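Long-range contact in cycloalternan-forming enzyme (Listeria monocytogenes serovar 1/2a, PDB 5F7U), which is a multidomain protein of glycosyl hydrolase family 31, with a TIM-barrel domain and a family 6 carbohydrate-binding module, and holds glucose units in several pockets: residues 561-566 and 585-590. The protein carries 1 engineered substitution. Sequence-based numbering, arbitrary orientation. Where two conformers were deposited one is given.
Sequences RYPTDY and SRSGTS. With GLC (alpha-D-glucopyranose), chain F; GLC (alpha-D-glucopyranose), chain B.
Arg561 reaches across from the helix with a chain bent twice, at chi2 (52°) and chi3 (54°), which brings its guanidinium down end-on to the carbonyl of Ser590. NH1 and NH2 of Arg561 both donate to Ser590 O, each at 3.0 Å and bent (139°), sharing one oxygen; NH1 lies nearly along the C=O axis, while NH2 meets a lone pair in the carbonyl plane. The methyl CG2 of Thr589 sits over the centre of one guanidinium face, 3.6 Å above its plane, the two side chains crossing at about a right angle. NE of Arg561 forms a salt bridge with Asp304, so the charged group is fixed from a second direction.

One turn on, Thr564 OG1 accepts a fairly straight bond from Thr589 N at 3.0 Å. A water 2.7 Å from Thr564 OG1 donates to Ser587 O, tying the hydroxyl to the loop a second time. The backbone passes close against this hydroxyl, Gly588 CA lying 3.2 Å from Thr564 OG1. Beside it, the Pro563 ring lays CB and CG against Ser587 OG, which is hydrogen-bonded to Tyr285 O.

Arg586 turns to the glycan pocket instead: its NH1 donates to O3 of the chain F glucose at 2.8 Å, and NE pairs with Glu540. The contact thus seats the loop between barrel strands 584-585 and 597-599 against helix 555-577, which connects strand 534-536 to strand 584-585.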
loop_
_atom_site.group_PDB
_atom_site.type_symbol
_atom_site.label_atom_id
_atom_site.label_comp_id
_atom_site.label_asym_id
_atom_site.label_seq_id
_atom_site.Cartn_x
_atom_site.Cartn_y
_atom_site.Cartn_z
ATOM N N ARG A 561 5.355 10.613 14.509
ATOM C CA ARG A 561 6.699 10.707 13.921
ATOM C C ARG A 561 7.659 9.647 14.433
ATOM O O ARG A 561 8.492 9.134 13.671
ATOM C CB ARG A 561 7.268 12.126 14.143
ATOM C CG ARG A 561 8.704 12.371 13.636
ATOM C CD ARG A 561 8.930 11.966 12.177
ATOM N NE ARG A 561 7.963 12.588 11.272
ATOM C CZ ARG A 561 7.764 12.216 10.009
ATOM N NH1 ARG A 561 8.452 11.204 9.483
ATOM N NH2 ARG A 561 6.861 12.855 9.280
ATOM N N TYR A 562 7.571 9.347 15.723
ATOM C CA TYR A 562 8.495 8.411 16.371
ATOM C C TYR A 562 8.732 7.106 15.598
ATOM O O TYR A 562 9.902 6.742 15.371
ATOM C CB TYR A 562 8.056 8.123 17.812
ATOM C CG TYR A 562 9.063 7.246 18.527
ATOM C CD1 TYR A 562 10.179 7.810 19.168
ATOM C CD2 TYR A 562 8.902 5.853 18.569
ATOM C CE1 TYR A 562 11.113 7.003 19.797
ATOM C CE2 TYR A 562 9.837 5.035 19.206
ATOM C CZ TYR A 562 10.931 5.610 19.825
ATOM O OH TYR A 562 11.860 4.810 20.460
ATOM N N PRO A 563 7.646 6.389 15.187
ATOM C CA PRO A 563 7.945 5.140 14.478
ATOM C C PRO A 563 8.794 5.307 13.226
ATOM O O PRO A 563 9.655 4.446 12.962
ATOM C CB PRO A 563 6.545 4.582 14.127
ATOM C CG PRO A 563 5.612 5.769 14.279
ATOM C CD PRO A 563 6.192 6.509 15.443
ATOM N N THR A 564 8.570 6.379 12.461
ATOM C CA THR A 564 9.374 6.628 11.257
ATOM C C THR A 564 10.809 7.047 11.585
ATOM O O THR A 564 11.743 6.663 10.868
ATOM C CB THR A 564 8.619 7.550 10.296
ATOM O OG1 THR A 564 7.422 6.872 9.930
ATOM C CG2 THR A 564 9.401 7.833 8.995
ATOM N N ASP A 565 11.007 7.767 12.682
ATOM C CA ASP A 565 12.380 8.062 13.128
ATOM C C ASP A 565 13.119 6.775 13.480
ATOM O O ASP A 565 14.286 6.586 13.106
ATOM C CB ASP A 565 12.354 9.010 14.331
ATOM C CG ASP A 565 12.098 10.457 13.945
ATOM O OD1 ASP A 565 12.165 10.807 12.741
ATOM O OD2 ASP A 565 11.859 11.263 14.872
ATOM N N TYR A 566 12.413 5.887 14.186
ATOM C CA TYR A 566 12.945 4.588 14.580
ATOM C C TYR A 566 13.262 3.726 13.349
ATOM O O TYR A 566 14.381 3.223 13.193
ATOM C CB TYR A 566 11.900 3.927 15.500
ATOM C CG TYR A 566 11.869 2.400 15.588
ATOM C CD1 TYR A 566 13.032 1.647 15.848
ATOM C CD2 TYR A 566 10.652 1.723 15.512
ATOM C CE1 TYR A 566 12.975 0.259 15.959
ATOM C CE2 TYR A 566 10.589 0.333 15.627
ATOM C CZ TYR A 566 11.758 -0.386 15.883
ATOM O OH TYR A 566 11.718 -1.768 16.013
ATOM N N SER A 585 8.792 -3.456 8.482
ATOM C CA SER A 585 8.227 -2.701 9.632
ATOM C C SER A 585 6.720 -2.577 9.515
ATOM O O SER A 585 6.161 -2.912 8.468
ATOM C CB SER A 585 8.820 -1.297 9.676
ATOM O OG SER A 585 10.238 -1.356 9.642
ATOM N N ARG A 586 6.050 -2.128 10.581
ATOM C CA ARG A 586 4.586 -1.972 10.494
ATOM C C ARG A 586 4.057 -0.568 10.708
ATOM O O ARG A 586 2.963 -0.256 10.227
ATOM C CB ARG A 586 3.850 -2.946 11.411
ATOM C CG ARG A 586 4.076 -2.695 12.873
ATOM C CD ARG A 586 3.217 -3.613 13.727
ATOM N NE ARG A 586 3.243 -3.062 15.072
ATOM C CZ ARG A 586 2.993 -3.742 16.188
ATOM N NH1 ARG A 586 2.686 -5.052 16.146
ATOM N NH2 ARG A 586 3.036 -3.094 17.346
ATOM N N SER A 587 4.829 0.280 11.399
ATOM C CA SER A 587 4.305 1.565 11.858
ATOM C C SER A 587 4.999 2.739 11.220
ATOM O O SER A 587 6.199 2.677 10.959
ATOM C CB SER A 587 4.458 1.697 13.373
ATOM O OG SER A 587 3.771 2.871 13.817
ATOM N N GLY A 588 4.259 3.827 11.006
ATOM C CA GLY A 588 4.907 5.055 10.541
ATOM C C GLY A 588 3.930 6.133 10.126
ATOM O O GLY A 588 2.718 5.984 10.273
ATOM N N THR A 589 4.483 7.240 9.637
ATOM C CA THR A 589 3.647 8.329 9.128
ATOM C C THR A 589 4.216 8.801 7.783
ATOM O O THR A 589 4.946 8.050 7.134
ATOM C CB THR A 589 3.451 9.440 10.196
ATOM O OG1 THR A 589 2.439 10.351 9.742
ATOM C CG2 THR A 589 4.758 10.154 10.479
ATOM N N SER A 590 3.857 10.006 7.333
ATOM C CA SER A 590 4.429 10.539 6.086
ATOM C C SER A 590 5.957 10.434 6.097
ATOM O O SER A 590 6.609 10.758 7.101
ATOM C CB SER A 590 4.041 12.004 5.901
ATOM O OG SER A 590 4.591 12.786 6.933
HETATM C C1 GLC F . 0.826 -8.295 21.163
HETATM C C2 GLC F . 1.668 -7.112 20.670
HETATM C C3 GLC F . 2.013 -7.246 19.180
HETATM C C4 GLC F . 2.761 -8.558 18.908
HETATM C C5 GLC F . 1.882 -9.710 19.448
HETATM C C6 GLC F . 2.535 -11.079 19.341
HETATM O O1 GLC F . -0.501 -8.219 20.623
HETATM O O2 GLC F . 0.943 -5.901 20.884
HETATM O O3 GLC F . 2.769 -6.110 18.767
HETATM O O4 GLC F . 2.981 -8.769 17.493
HETATM O O5 GLC F . 1.436 -9.552 20.813
HETATM O O6 GLC F . 1.847 -11.709 18.264
HETATM C C1 GLC B . 4.283 -8.398 16.977
HETATM C C2 GLC B . 4.300 -8.542 15.440
HETATM C C3 GLC B . 4.258 -10.010 14.969
HETATM C C4 GLC B . 5.361 -10.825 15.664
HETATM C C5 GLC B . 5.420 -10.525 17.169
HETATM C C6 GLC B . 6.596 -11.183 17.874
HETATM O O2 GLC B . 3.301 -7.704 14.849
HETATM O O3 GLC B . 4.438 -10.110 13.545
HETATM O O4 GLC B . 5.132 -12.232 15.466
HETATM O O5 GLC B . 5.427 -9.117 17.482
HETATM O O6 GLC B . 6.391 -10.958 19.282
HETATM O O HOH W 1 8.036 4.274 9.480
#